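Local coordinates for protein ribonucleoside triphosphate reductase (Lactobacillus leichmannii, PDB 1L1L) that reduces ribonucleoside triphosphates to 2'-deoxyribonucleoside triphosphates as a monomeric class II ribonucleotide reductase that depends on vitamin B12, at residues V167-I172 with S327-D332; V354-A359 with I378-L383; S361-I366 with L664-R669; R488-F493 with F632-F637; V626-Q631 with I651-S656. All blocks are in the same frame, centred on the assembly; numbering follows the deposited sequence.

Contact 1 of 5, residues V167-I172 with S327-D332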
# COMPACT_ATOMS: atom_id res chain seq x y z
N VAL A 167 -15.33 7.92 -7.10
CA VAL A 167 -16.73 8.29 -6.92
C VAL A 167 -16.94 9.60 -7.66
O VAL A 167 -17.67 10.47 -7.21
CB VAL A 167 -17.09 8.51 -5.44
CG1 VAL A 167 -17.12 7.17 -4.71
CG2 VAL A 167 -16.09 9.46 -4.80
N ALA A 168 -16.25 9.74 -8.79
CA ALA A 168 -16.37 10.95 -9.60
C ALA A 168 -17.87 11.07 -9.86
O ALA A 168 -18.58 10.07 -9.80
CB ALA A 168 -15.63 10.78 -10.91
N ARG A 169 -18.35 12.28 -10.13
CA ARG A 169 -19.78 12.44 -10.39
C ARG A 169 -20.18 11.51 -11.53
O ARG A 169 -21.22 10.85 -11.47
CB ARG A 169 -20.11 13.90 -10.75
CG ARG A 169 -20.13 14.86 -9.54
CD ARG A 169 -20.52 16.27 -9.98
NE ARG A 169 -20.49 17.27 -8.91
CZ ARG A 169 -21.38 17.36 -7.92
NH1 ARG A 169 -22.40 16.50 -7.83
NH2 ARG A 169 -21.27 18.32 -7.01
N SER A 170 -19.33 11.42 -12.55
CA SER A 170 -19.60 10.57 -13.70
C SER A 170 -19.91 9.12 -13.36
O SER A 170 -20.64 8.45 -14.09
CB SER A 170 -18.44 10.62 -14.68
OG SER A 170 -17.26 10.08 -14.09
N ASN A 171 -19.35 8.60 -12.26
CA ASN A 171 -19.64 7.22 -11.89
C ASN A 171 -20.90 7.19 -11.03
O ASN A 171 -21.77 6.35 -11.22
CB ASN A 171 -18.47 6.57 -11.13
CG ASN A 171 -17.21 6.38 -11.98
OD1 ASN A 171 -17.28 5.92 -13.12
ND2 ASN A 171 -16.06 6.73 -11.42
N ILE A 172 -20.99 8.09 -10.06
CA ILE A 172 -22.16 8.10 -9.19
C ILE A 172 -23.47 8.26 -9.98
O ILE A 172 -24.48 7.67 -9.62
CB ILE A 172 -22.07 9.22 -8.13
CG1 ILE A 172 -20.84 9.00 -7.25
CG2 ILE A 172 -23.32 9.22 -7.26
CD1 ILE A 172 -20.79 7.62 -6.62
N SER A 327 -14.97 14.25 -7.66
CA SER A 327 -14.93 15.41 -8.56
C SER A 327 -14.52 16.68 -7.82
O SER A 327 -14.94 16.92 -6.70
CB SER A 327 -16.29 15.60 -9.23
OG SER A 327 -16.65 14.47 -10.01
N ASN A 328 -13.71 17.51 -8.46
CA ASN A 328 -13.24 18.72 -7.80
C ASN A 328 -14.32 19.76 -7.52
O ASN A 328 -14.10 20.69 -6.76
CB ASN A 328 -12.06 19.33 -8.56
CG ASN A 328 -12.44 19.88 -9.91
OD1 ASN A 328 -13.21 20.84 -10.02
ND2 ASN A 328 -11.91 19.26 -10.97
N ASP A 329 -15.50 19.59 -8.12
CA ASP A 329 -16.59 20.53 -7.88
C ASP A 329 -17.65 19.93 -6.95
O ASP A 329 -18.68 20.56 -6.67
CB ASP A 329 -17.26 20.94 -9.20
CG ASP A 329 -17.86 19.76 -9.93
OD1 ASP A 329 -18.35 18.83 -9.26
OD2 ASP A 329 -17.85 19.77 -11.19
N ASP A 330 -17.41 18.71 -6.48
CA ASP A 330 -18.35 18.06 -5.57
C ASP A 330 -18.04 18.49 -4.15
O ASP A 330 -17.30 17.83 -3.42
CB ASP A 330 -18.25 16.54 -5.71
CG ASP A 330 -19.30 15.80 -4.90
OD1 ASP A 330 -19.62 14.65 -5.27
OD2 ASP A 330 -19.80 16.35 -3.89
N GLN A 331 -18.61 19.62 -3.74
CA GLN A 331 -18.34 20.13 -2.41
C GLN A 331 -18.77 19.23 -1.26
O GLN A 331 -18.16 19.26 -0.20
CB GLN A 331 -18.97 21.51 -2.23
CG GLN A 331 -18.34 22.59 -3.09
CD GLN A 331 -16.82 22.54 -3.06
OE1 GLN A 331 -16.20 22.58 -1.99
NE2 GLN A 331 -16.20 22.45 -4.24
N ASP A 332 -19.81 18.43 -1.47
CA ASP A 332 -20.27 17.53 -0.40
C ASP A 332 -19.19 16.48 -0.13
O ASP A 332 -18.86 16.17 1.02
CB ASP A 332 -21.58 16.85 -0.80
CG ASP A 332 -22.76 17.82 -0.85
OD1 ASP A 332 -22.87 18.68 0.06
OD2 ASP A 332 -23.58 17.71 -1.79
O HOH W 1 -17.59 13.31 -7.02

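Contact 2 of 5, residues V354-A359 with I378-L383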
# COMPACT_ATOMS: atom_id res chain seq x y z
N VAL A 354 -9.26 14.80 -5.10
CA VAL A 354 -10.10 15.20 -6.21
C VAL A 354 -9.34 15.11 -7.53
O VAL A 354 -8.12 15.29 -7.59
CB VAL A 354 -10.63 16.65 -6.03
CG1 VAL A 354 -11.54 16.70 -4.80
CG2 VAL A 354 -9.47 17.62 -5.86
N ALA A 355 -10.07 14.81 -8.60
CA ALA A 355 -9.51 14.69 -9.92
C ALA A 355 -9.45 16.07 -10.57
O ALA A 355 -10.41 16.83 -10.51
CB ALA A 355 -10.36 13.77 -10.77
N VAL A 356 -8.31 16.38 -11.19
CA VAL A 356 -8.16 17.66 -11.87
C VAL A 356 -7.45 17.43 -13.20
O VAL A 356 -7.13 16.30 -13.55
CB VAL A 356 -7.31 18.67 -11.05
CG1 VAL A 356 -7.93 18.90 -9.70
CG2 VAL A 356 -5.87 18.16 -10.91
N ASP A 357 -7.25 18.51 -13.94
CA ASP A 357 -6.52 18.46 -15.20
C ASP A 357 -5.65 19.71 -15.19
O ASP A 357 -5.81 20.56 -14.32
CB ASP A 357 -7.46 18.47 -16.41
CG ASP A 357 -8.39 19.66 -16.43
OD1 ASP A 357 -7.94 20.78 -16.11
OD2 ASP A 357 -9.58 19.48 -16.77
N SER A 358 -4.73 19.81 -16.15
CA SER A 358 -3.81 20.95 -16.20
C SER A 358 -4.51 22.28 -16.41
O SER A 358 -3.99 23.33 -16.03
CB SER A 358 -2.77 20.73 -17.30
OG SER A 358 -2.01 19.56 -17.03
N ALA A 359 -5.70 22.24 -17.00
CA ALA A 359 -6.48 23.45 -17.24
C ALA A 359 -7.08 23.98 -15.94
O ALA A 359 -7.42 25.17 -15.84
CB ALA A 359 -7.58 23.16 -18.24
N ILE A 378 -4.67 15.52 -4.54
CA ILE A 378 -4.99 15.78 -5.92
C ILE A 378 -4.46 14.71 -6.86
O ILE A 378 -3.38 14.17 -6.65
CB ILE A 378 -4.42 17.13 -6.36
CG1 ILE A 378 -5.04 18.26 -5.52
CG2 ILE A 378 -4.67 17.35 -7.82
CD1 ILE A 378 -4.42 19.60 -5.79
N VAL A 379 -5.24 14.41 -7.90
CA VAL A 379 -4.83 13.44 -8.90
C VAL A 379 -5.12 14.04 -10.27
O VAL A 379 -6.28 14.32 -10.60
CB VAL A 379 -5.58 12.11 -8.75
CG1 VAL A 379 -5.20 11.17 -9.88
CG2 VAL A 379 -5.26 11.50 -7.41
N ASN A 380 -4.08 14.25 -11.07
CA ASN A 380 -4.25 14.80 -12.41
C ASN A 380 -4.38 13.65 -13.40
O ASN A 380 -3.37 13.11 -13.88
CB ASN A 380 -3.06 15.69 -12.78
CG ASN A 380 -3.31 16.49 -14.05
OD1 ASN A 380 -3.83 15.96 -15.02
ND2 ASN A 380 -2.93 17.76 -14.04
N LEU A 381 -5.62 13.28 -13.71
CA LEU A 381 -5.90 12.18 -14.64
C LEU A 381 -5.44 12.52 -16.06
O LEU A 381 -5.04 11.64 -16.83
CB LEU A 381 -7.40 11.86 -14.62
CG LEU A 381 -7.92 11.28 -13.29
CD1 LEU A 381 -9.44 11.17 -13.31
CD2 LEU A 381 -7.29 9.91 -13.07
N ASP A 382 -5.49 13.80 -16.38
CA ASP A 382 -5.08 14.33 -17.68
C ASP A 382 -3.62 13.95 -17.95
O ASP A 382 -3.32 13.24 -18.92
CB ASP A 382 -5.22 15.86 -17.66
CG ASP A 382 -4.91 16.50 -19.00
OD1 ASP A 382 -4.78 17.75 -19.04
OD2 ASP A 382 -4.81 15.77 -20.00
N LEU A 383 -2.72 14.41 -17.09
CA LEU A 383 -1.30 14.11 -17.23
C LEU A 383 -1.00 12.62 -17.09
O LEU A 383 -0.09 12.09 -17.74
CB LEU A 383 -0.49 14.86 -16.17
CG LEU A 383 -0.37 16.38 -16.26
CD1 LEU A 383 0.41 16.88 -15.06
CD2 LEU A 383 0.32 16.78 -17.55

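Contact 3 of 5, residues S361-I366 with L664-R669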
# COMPACT_ATOMS: atom_id res chain seq x y z
N SER A 361 -7.55 25.42 -12.23
CA SER A 361 -6.82 26.43 -11.48
C SER A 361 -7.54 26.81 -10.18
O SER A 361 -7.08 27.69 -9.44
CB SER A 361 -6.62 27.68 -12.34
OG SER A 361 -7.86 28.24 -12.72
N GLY A 362 -8.66 26.14 -9.90
CA GLY A 362 -9.42 26.40 -8.69
C GLY A 362 -8.79 25.82 -7.44
O GLY A 362 -9.44 25.12 -6.67
N TYR A 363 -7.51 26.13 -7.23
CA TYR A 363 -6.77 25.63 -6.08
C TYR A 363 -7.02 26.39 -4.78
O TYR A 363 -6.62 25.95 -3.70
CB TYR A 363 -5.27 25.64 -6.40
CG TYR A 363 -4.90 24.60 -7.42
CD1 TYR A 363 -4.89 23.24 -7.08
CD2 TYR A 363 -4.59 24.95 -8.73
CE1 TYR A 363 -4.59 22.27 -8.03
CE2 TYR A 363 -4.29 23.99 -9.69
CZ TYR A 363 -4.29 22.65 -9.33
OH TYR A 363 -4.01 21.69 -10.29
N GLN A 364 -7.69 27.53 -4.88
CA GLN A 364 -7.96 28.34 -3.70
C GLN A 364 -8.65 27.55 -2.57
O GLN A 364 -8.14 27.47 -1.45
CB GLN A 364 -8.81 29.54 -4.13
CG GLN A 364 -9.07 30.56 -3.05
CD GLN A 364 -9.66 31.84 -3.61
OE1 GLN A 364 -8.93 32.68 -4.15
NE2 GLN A 364 -10.98 31.99 -3.51
N PRO A 365 -9.82 26.94 -2.85
CA PRO A 365 -10.47 26.19 -1.78
C PRO A 365 -9.71 24.91 -1.41
O PRO A 365 -9.71 24.48 -0.26
CB PRO A 365 -11.86 25.93 -2.35
CG PRO A 365 -11.61 25.82 -3.82
CD PRO A 365 -10.63 26.95 -4.08
N ILE A 366 -9.05 24.30 -2.39
CA ILE A 366 -8.28 23.09 -2.13
C ILE A 366 -7.16 23.39 -1.15
O ILE A 366 -6.89 22.62 -0.22
CB ILE A 366 -7.69 22.53 -3.45
CG1 ILE A 366 -8.82 21.94 -4.30
CG2 ILE A 366 -6.61 21.48 -3.15
CD1 ILE A 366 -8.39 21.49 -5.68
N LEU A 664 2.20 26.92 -5.36
CA LEU A 664 2.98 25.80 -5.85
C LEU A 664 2.13 24.79 -6.59
O LEU A 664 2.57 24.21 -7.58
CB LEU A 664 3.75 25.15 -4.69
CG LEU A 664 4.91 26.05 -4.23
CD1 LEU A 664 5.37 25.67 -2.82
CD2 LEU A 664 6.05 25.95 -5.24
N LEU A 665 0.90 24.56 -6.12
CA LEU A 665 0.03 23.62 -6.82
C LEU A 665 -0.20 24.14 -8.24
O LEU A 665 -0.18 23.38 -9.22
CB LEU A 665 -1.31 23.48 -6.08
CG LEU A 665 -1.25 22.67 -4.78
CD1 LEU A 665 -2.52 22.86 -3.95
CD2 LEU A 665 -1.02 21.19 -5.13
N ARG A 666 -0.41 25.45 -8.37
CA ARG A 666 -0.62 26.03 -9.69
C ARG A 666 0.66 25.93 -10.51
O ARG A 666 0.63 25.53 -11.68
CB ARG A 666 -1.05 27.50 -9.58
CG ARG A 666 -2.40 27.71 -8.90
CD ARG A 666 -3.02 29.04 -9.30
NE ARG A 666 -2.08 30.15 -9.20
CZ ARG A 666 -1.66 30.68 -8.05
NH1 ARG A 666 -2.11 30.21 -6.89
NH2 ARG A 666 -0.79 31.68 -8.05
N GLN A 667 1.78 26.27 -9.89
CA GLN A 667 3.05 26.23 -10.61
C GLN A 667 3.35 24.89 -11.27
O GLN A 667 3.82 24.85 -12.40
CB GLN A 667 4.21 26.59 -9.69
CG GLN A 667 5.49 26.88 -10.46
CD GLN A 667 6.68 27.19 -9.58
OE1 GLN A 667 6.53 27.79 -8.50
NE2 GLN A 667 7.87 26.81 -10.03
N TYR A 668 3.07 23.79 -10.57
CA TYR A 668 3.36 22.48 -11.13
C TYR A 668 2.19 21.75 -11.78
O TYR A 668 2.24 20.53 -11.96
CB TYR A 668 3.99 21.59 -10.04
CG TYR A 668 5.38 22.05 -9.63
CD1 TYR A 668 5.56 23.00 -8.62
CD2 TYR A 668 6.51 21.56 -10.28
CE1 TYR A 668 6.84 23.44 -8.26
CE2 TYR A 668 7.78 22.00 -9.93
CZ TYR A 668 7.94 22.93 -8.93
OH TYR A 668 9.21 23.35 -8.61
N ARG A 669 1.16 22.49 -12.18
CA ARG A 669 -0.01 21.89 -12.80
C ARG A 669 0.29 21.16 -14.10
O ARG A 669 -0.54 20.39 -14.59
CB ARG A 669 -1.11 22.96 -13.02
CG ARG A 669 -0.77 24.06 -14.01
CD ARG A 669 -1.84 25.15 -14.01
NE ARG A 669 -1.63 26.13 -15.07
CZ ARG A 669 -0.64 27.02 -15.08
NH1 ARG A 669 0.23 27.07 -14.08
NH2 ARG A 669 -0.52 27.86 -16.10

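Contact 4 of 5, residues R488-F493 with F632-F637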
# COMPACT_ATOMS: atom_id res chain seq x y z
N ARG A 488 21.99 18.35 -2.63
CA ARG A 488 20.65 17.92 -2.98
C ARG A 488 20.32 18.22 -4.44
O ARG A 488 20.74 19.25 -4.98
CB ARG A 488 19.64 18.60 -2.05
CG ARG A 488 19.90 18.31 -0.58
CD ARG A 488 18.76 18.78 0.29
NE ARG A 488 18.53 20.21 0.17
CZ ARG A 488 19.32 21.14 0.69
NH1 ARG A 488 20.40 20.80 1.38
NH2 ARG A 488 19.02 22.42 0.53
N VAL A 489 19.58 17.31 -5.08
CA VAL A 489 19.21 17.45 -6.49
C VAL A 489 18.85 18.88 -6.86
O VAL A 489 19.11 19.32 -7.98
CB VAL A 489 18.04 16.50 -6.87
CG1 VAL A 489 16.73 16.98 -6.24
CG2 VAL A 489 17.93 16.42 -8.37
N VAL A 490 18.24 19.61 -5.93
CA VAL A 490 17.89 21.00 -6.20
C VAL A 490 19.02 21.87 -5.63
O VAL A 490 19.12 22.07 -4.42
CB VAL A 490 16.54 21.39 -5.53
CG1 VAL A 490 16.20 22.84 -5.85
CG2 VAL A 490 15.44 20.47 -6.02
N THR A 491 19.85 22.40 -6.53
CA THR A 491 20.99 23.23 -6.14
C THR A 491 20.64 24.70 -5.92
O THR A 491 21.43 25.46 -5.35
CB THR A 491 22.10 23.14 -7.21
OG1 THR A 491 21.60 23.59 -8.47
CG2 THR A 491 22.57 21.71 -7.34
N GLY A 492 19.45 25.09 -6.37
CA GLY A 492 19.01 26.47 -6.20
C GLY A 492 17.83 26.82 -7.09
O GLY A 492 17.26 25.96 -7.76
N PHE A 493 17.46 28.10 -7.10
CA PHE A 493 16.35 28.56 -7.92
C PHE A 493 16.71 29.78 -8.75
O PHE A 493 17.45 30.66 -8.30
CB PHE A 493 15.13 28.91 -7.04
CG PHE A 493 14.53 27.73 -6.33
CD1 PHE A 493 15.15 27.17 -5.22
CD2 PHE A 493 13.33 27.17 -6.78
CE1 PHE A 493 14.60 26.07 -4.56
CE2 PHE A 493 12.77 26.07 -6.12
CZ PHE A 493 13.40 25.53 -5.02
N PHE A 632 8.47 20.33 -3.66
CA PHE A 632 7.74 20.24 -4.92
C PHE A 632 8.73 19.98 -6.07
O PHE A 632 8.54 19.07 -6.88
CB PHE A 632 6.98 21.55 -5.19
CG PHE A 632 5.55 21.53 -4.74
CD1 PHE A 632 4.55 21.09 -5.60
CD2 PHE A 632 5.21 21.96 -3.47
CE1 PHE A 632 3.20 21.10 -5.20
CE2 PHE A 632 3.87 21.98 -3.06
CZ PHE A 632 2.87 21.55 -3.93
N ALA A 633 9.80 20.78 -6.12
CA ALA A 633 10.81 20.63 -7.16
C ALA A 633 11.43 19.24 -7.17
O ALA A 633 11.68 18.67 -8.23
CB ALA A 633 11.92 21.68 -6.99
N THR A 634 11.66 18.69 -5.98
CA THR A 634 12.25 17.36 -5.90
C THR A 634 11.31 16.29 -6.45
O THR A 634 11.73 15.42 -7.21
CB THR A 634 12.63 17.02 -4.44
OG1 THR A 634 13.52 18.02 -3.95
CG2 THR A 634 13.29 15.67 -4.36
N GLN A 635 10.03 16.37 -6.09
CA GLN A 635 9.06 15.41 -6.60
C GLN A 635 8.97 15.57 -8.12
O GLN A 635 8.91 14.59 -8.85
CB GLN A 635 7.67 15.64 -5.97
CG GLN A 635 6.52 14.94 -6.70
CD GLN A 635 5.15 15.24 -6.08
OE1 GLN A 635 4.86 16.38 -5.73
NE2 GLN A 635 4.32 14.22 -5.97
N ALA A 636 8.97 16.81 -8.59
CA ALA A 636 8.87 17.11 -10.02
C ALA A 636 10.06 16.53 -10.79
O ALA A 636 9.91 16.05 -11.92
CB ALA A 636 8.79 18.61 -10.25
N PHE A 637 11.24 16.59 -10.19
CA PHE A 637 12.44 16.07 -10.82
C PHE A 637 12.24 14.59 -11.12
O PHE A 637 12.40 14.15 -12.27
CB PHE A 637 13.65 16.26 -9.90
CG PHE A 637 14.93 15.72 -10.48
CD1 PHE A 637 15.67 16.47 -11.38
CD2 PHE A 637 15.38 14.44 -10.14
CE1 PHE A 637 16.84 15.96 -11.94
CE2 PHE A 637 16.55 13.92 -10.70
CZ PHE A 637 17.28 14.68 -11.60

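Contact 5 of 5, residues V626-Q631 with I651-S656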
# COMPACT_ATOMS: atom_id res chain seq x y z
N VAL A 626 13.45 21.57 5.20
CA VAL A 626 13.33 21.66 3.74
C VAL A 626 12.11 22.48 3.33
O VAL A 626 10.98 22.17 3.70
CB VAL A 626 13.23 20.27 3.10
CG1 VAL A 626 13.13 20.40 1.59
CG2 VAL A 626 14.44 19.44 3.47
N SER A 627 12.34 23.54 2.56
CA SER A 627 11.25 24.40 2.13
C SER A 627 10.20 23.66 1.30
O SER A 627 10.51 22.69 0.61
CB SER A 627 11.78 25.58 1.33
OG SER A 627 12.12 25.17 0.02
N ILE A 628 8.96 24.13 1.36
CA ILE A 628 7.90 23.50 0.59
C ILE A 628 8.25 23.61 -0.90
O ILE A 628 8.04 22.67 -1.66
CB ILE A 628 6.53 24.16 0.89
CG1 ILE A 628 5.42 23.43 0.14
CG2 ILE A 628 6.57 25.65 0.56
CD1 ILE A 628 4.02 23.97 0.43
N ALA A 629 8.81 24.74 -1.31
CA ALA A 629 9.17 24.93 -2.71
C ALA A 629 10.16 23.87 -3.18
O ALA A 629 10.05 23.34 -4.29
CB ALA A 629 9.77 26.32 -2.92
N GLU A 630 11.14 23.55 -2.33
CA GLU A 630 12.13 22.54 -2.71
C GLU A 630 11.55 21.14 -2.77
O GLU A 630 11.98 20.32 -3.58
CB GLU A 630 13.32 22.56 -1.75
CG GLU A 630 14.46 21.71 -2.28
CD GLU A 630 15.66 21.67 -1.35
OE1 GLU A 630 15.85 22.65 -0.59
OE2 GLU A 630 16.41 20.67 -1.39
N GLN A 631 10.59 20.83 -1.90
CA GLN A 631 9.98 19.51 -1.91
C GLN A 631 9.21 19.31 -3.22
O GLN A 631 9.28 18.24 -3.82
CB GLN A 631 9.06 19.34 -0.70
CG GLN A 631 9.81 19.29 0.62
CD GLN A 631 8.92 19.05 1.82
OE1 GLN A 631 8.26 18.01 1.93
NE2 GLN A 631 8.90 20.00 2.74
N ILE A 651 4.36 16.05 1.00
CA ILE A 651 5.04 17.33 1.11
C ILE A 651 4.55 17.97 2.41
O ILE A 651 3.35 18.23 2.58
CB ILE A 651 4.72 18.24 -0.09
CG1 ILE A 651 5.26 17.59 -1.37
CG2 ILE A 651 5.33 19.61 0.13
CD1 ILE A 651 4.90 18.33 -2.64
N THR A 652 5.47 18.20 3.34
CA THR A 652 5.17 18.80 4.63
C THR A 652 5.63 20.25 4.64
O THR A 652 6.69 20.59 4.11
CB THR A 652 5.87 18.03 5.78
OG1 THR A 652 7.27 17.97 5.51
CG2 THR A 652 5.31 16.62 5.89
N PHE A 653 4.83 21.11 5.26
CA PHE A 653 5.15 22.53 5.31
C PHE A 653 4.81 23.12 6.68
O PHE A 653 3.99 22.57 7.41
CB PHE A 653 4.36 23.26 4.21
CG PHE A 653 2.86 23.07 4.31
CD1 PHE A 653 2.06 24.01 4.95
CD2 PHE A 653 2.26 21.93 3.77
CE1 PHE A 653 0.68 23.82 5.06
CE2 PHE A 653 0.89 21.73 3.87
CZ PHE A 653 0.09 22.67 4.52
N GLN A 654 5.47 24.22 7.01
CA GLN A 654 5.23 24.91 8.27
C GLN A 654 4.03 25.83 8.02
O GLN A 654 3.73 26.15 6.88
CB GLN A 654 6.43 25.78 8.67
CG GLN A 654 7.79 25.10 8.56
CD GLN A 654 7.96 23.92 9.49
OE1 GLN A 654 7.65 24.00 10.68
NE2 GLN A 654 8.47 22.81 8.96
N ASP A 655 3.34 26.25 9.07
CA ASP A 655 2.20 27.13 8.88
C ASP A 655 2.63 28.43 8.19
O ASP A 655 1.85 29.04 7.47
CB ASP A 655 1.52 27.45 10.21
CG ASP A 655 2.49 27.38 11.38
OD1 ASP A 655 3.57 28.01 11.30
OD2 ASP A 655 2.15 26.70 12.37
N SER A 656 3.87 28.83 8.42
CA SER A 656 4.40 30.04 7.82
C SER A 656 4.62 29.86 6.31
O SER A 656 5.03 30.79 5.62
CB SER A 656 5.72 30.43 8.49
OG SER A 656 6.72 29.44 8.26

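Contact 1 of 5, residues V167-I172 with S327-D332
At the C-terminal ends of strands 162-166 and 322-327, neighbouring parallel strands of the alpha-beta barrel, Arg169 at the start of helix 169-172 meets the type I beta turn Ser327-Asp330. The turn opens with the serine hydroxyl, which receives the first amide of the helix: Arg169 N to Ser327 OG is 2.8 Å and nearly straight (174°). Ser327 OG also lies beside the arginine's own aliphatic chain, 3.5 Å from Arg169 CG. From there the arginine runs extended from CG to NE along the turn, and Arg169 NE donates to Asp329 OD1 at 2.7 Å. This salt bridge lies in the guanidinium plane, reaches the carboxylate on its syn side but 26° out of its plane, and leaves the two planes 39° apart. A weak bond from Arg169 NH2 to Asp329 O (3.4 Å) adds a second hold on the same residue. Asp330 instead lies over one guanidinium face, toward its rim, with its CB; its OD2 contributes charge only, 4.0 Å from Arg169 NH2, because that oxygen stands well out of the plane, and its hydrogen bond goes to Phe333 N, where it caps the following helix. These contacts should limit the rotation of the exposed guanidinium. A water ties the two segments together, donating to Val167 O at 2.8 Å and to Asp330 OD1 at 3.0 Å while accepting from Ser327 N at 2.9 Å.

Contact 2 of 5, residues V354-A359 with I378-L383
With chi1 at -58°, Val356 sets CG1 anti to its carbonyl carbon and CG2 between the backbone N and that carbon, while Ile378 places its own CG2 anti to the backbone N; the two methyls meet at 3.4 Å between Val356 CG2 and Ile378 CG2, tighter than usual, the side chains crossing at about a right angle. They lie on one face of adjacent parallel strands, the two strands of the beta-alpha-beta unit 350-356, 363-373, 377-380. Val379 bonds through both its backbone atoms: Val379 N donates to Val354 O, and Val356 N to Val379 O, each at 3.0 Å. On the other face Ala355 CB touches Leu381 CD1 at 3.7 Å. The pairing fades where helix 381-386 begins, with Leu381 N reaching Val356 O only weakly at 3.4 Å. Asn380 is the N-cap: its OD1 accepts from Leu383 N at 2.8 Å, nearly straight at the hydrogen although the donor stands above the carbonyl plane. Asn380 ND2 lies 3.4 Å from Ser358 N, two donors that do not bond; the serine's OG bonds to Arg669 O. Backbone bonds and methyl packing therefore hold the join, while the polar side chains are spent on capping and on outside partners.

Contact 3 of 5, residues S361-I366 with L664-R669
Although polar residues stand on both sides, no hydrogen bond crosses between Tyr363 and the helix end around Leu665 and Arg666; a single aromatic ring does most of the work. Leu665 presents its CB over one face of the tyrosine, 4.0 Å from the Tyr363 ring centroid and 22° off the ring normal, a CH-pi contact displaced toward CD1. Arg666 CG lies 3.5 Å from Tyr363 CD2, across the ring from CD1. Arg666 and Tyr363 slide past each other in opposite directions, and the arginine chain, bent at chi3, carries its guanidinium to a salt bridge with Glu662. Helix 363-373, the crossover of a beta-alpha-beta unit, and helix 661-667 both lie against the barrel sheet here, and Tyr363, Ile366 and Leu665 all rest on Ile378 of strand 377-380. Ile366 CG2 reaches Leu665 CD1 more loosely, at 4.4 Å. Tyr363 OH comes within 4.2 Å of Arg669 CB. With CG between the backbone N and carbonyl carbon (chi1 65°) and the chain extended to NE, Arg669 NH1 donates to Arg666 O at 2.9 Å, while Arg669 N bonds to the same oxygen from the opposite face of the carbonyl plane. Arg669 NH2 forms salt bridges with Asp498 and Glu500.

Contact 4 of 5, residues R488-F493 with F632-F637
Val489, Ala633 and Val490 have the most surface buried where the start of the two-stranded antiparallel hairpin 490-497/504-510 packs against helix 628-641. Val489 contributes the largest share. With chi1 at 71°, its CG1 lies between the backbone N and the carbonyl carbon and CG2 points anti to the N, where it stands squarely over the centre of the Phe637 ring, a CH-pi contact with 3.5 Å from Val489 CG2 to the ring centroid, only 2° off the normal. The six ring carbons are therefore almost equally distant from that methyl. Phe637, with CG anti to its own backbone N, swings its ring to the valine; Tyr510 and Tyr641 also meet the ring, and Ala514 of helix 512-536 touches both Val489 and Phe637. The other methyl, Val489 CG1, lies more loosely against Thr634, 4.1 Å from Thr634 CG2. One residue on, Val490 CG2 sits between two helix side chains. It touches Ala633 CB at 3.8 Å. All five touching residues are buried, and no hydrogen bond crosses between the segments. The sole hydroxyl among them is satisfied within the helix, Thr634 OG1 bonding to Glu630 O one turn back, even as Val490 CG2 lies 3.7 Å from Thr634 OG1.

Contact 5 of 5, residues V626-Q631 with I651-S656
Gln631, in the first turns of helix 628-641, reads the backbone of Thr652 in strand 650-653, the outermost strand at one side of the mixed barrel sheet. The backbone of Ile651 and Phe653 is bonded to strand 674-679 and its continuation; the N-H and C=O of Thr652 point the other way, and the glutamine carboxamide answers both. Thr652 N donates to Gln631 OE1 at 3.1 Å, coming in at 29° from the carbonyl plane. In return Gln631 NE2 donates to Thr652 O at 2.7 Å, in the plane of that carbonyl but with a bent N-H...O angle of 134°. The carboxamide thus pairs with this N-H and C=O much as a neighbouring strand would. Gln631 NE2 has a second acceptor, Val626 O at 3.2 Å, just ahead of the helix, consistent with the orientation that the Thr652 pair already sets. An extended chain beyond CG carries the group out to the strand. The helix start is also supplied: Ser627 is the N-cap, its OG accepting from Glu630 N at 3.0 Å, and Ile628 N goes to Glu657. Both carboxylate oxygens of Glu630 are bonded elsewhere, OE2 to Arg488. Apolar contacts close the join beside the amide. Gln631 CB lies against Ile651 CG2, the same methyl that meets Ile628 CG1 at 3.8 Å where the two isoleucines cross at about a right angle. Farther along, Ile628 and Phe653 lie side by side, with Ile628 CD1 3.9 Å from Phe653 CB.

How the contacts relate
Contact 1 lies at the surface and relies on a backbone-to-serine bond, charge and a water; contacts 2 and 3 are partly buried; contacts 4 and 5 are buried. Contacts 1 and 2 belong to consecutive parallel strands of one sheet and touch through Asn328 and Ala355. Contact 2 runs into contact 3, which uses the crossover helix 363-373 and reaches helix 628-641 through Leu664 and Tyr668. Contacts 4 and 5 share that last helix, one face toward the hairpin and another toward the sheet edge, and are joined by the Arg488-Glu630 salt bridge. Contacts 3 and 4 use side-chain packing alone, whereas contacts 2 and 5 both satisfy strand backbone, by another strand or by a carboxamide.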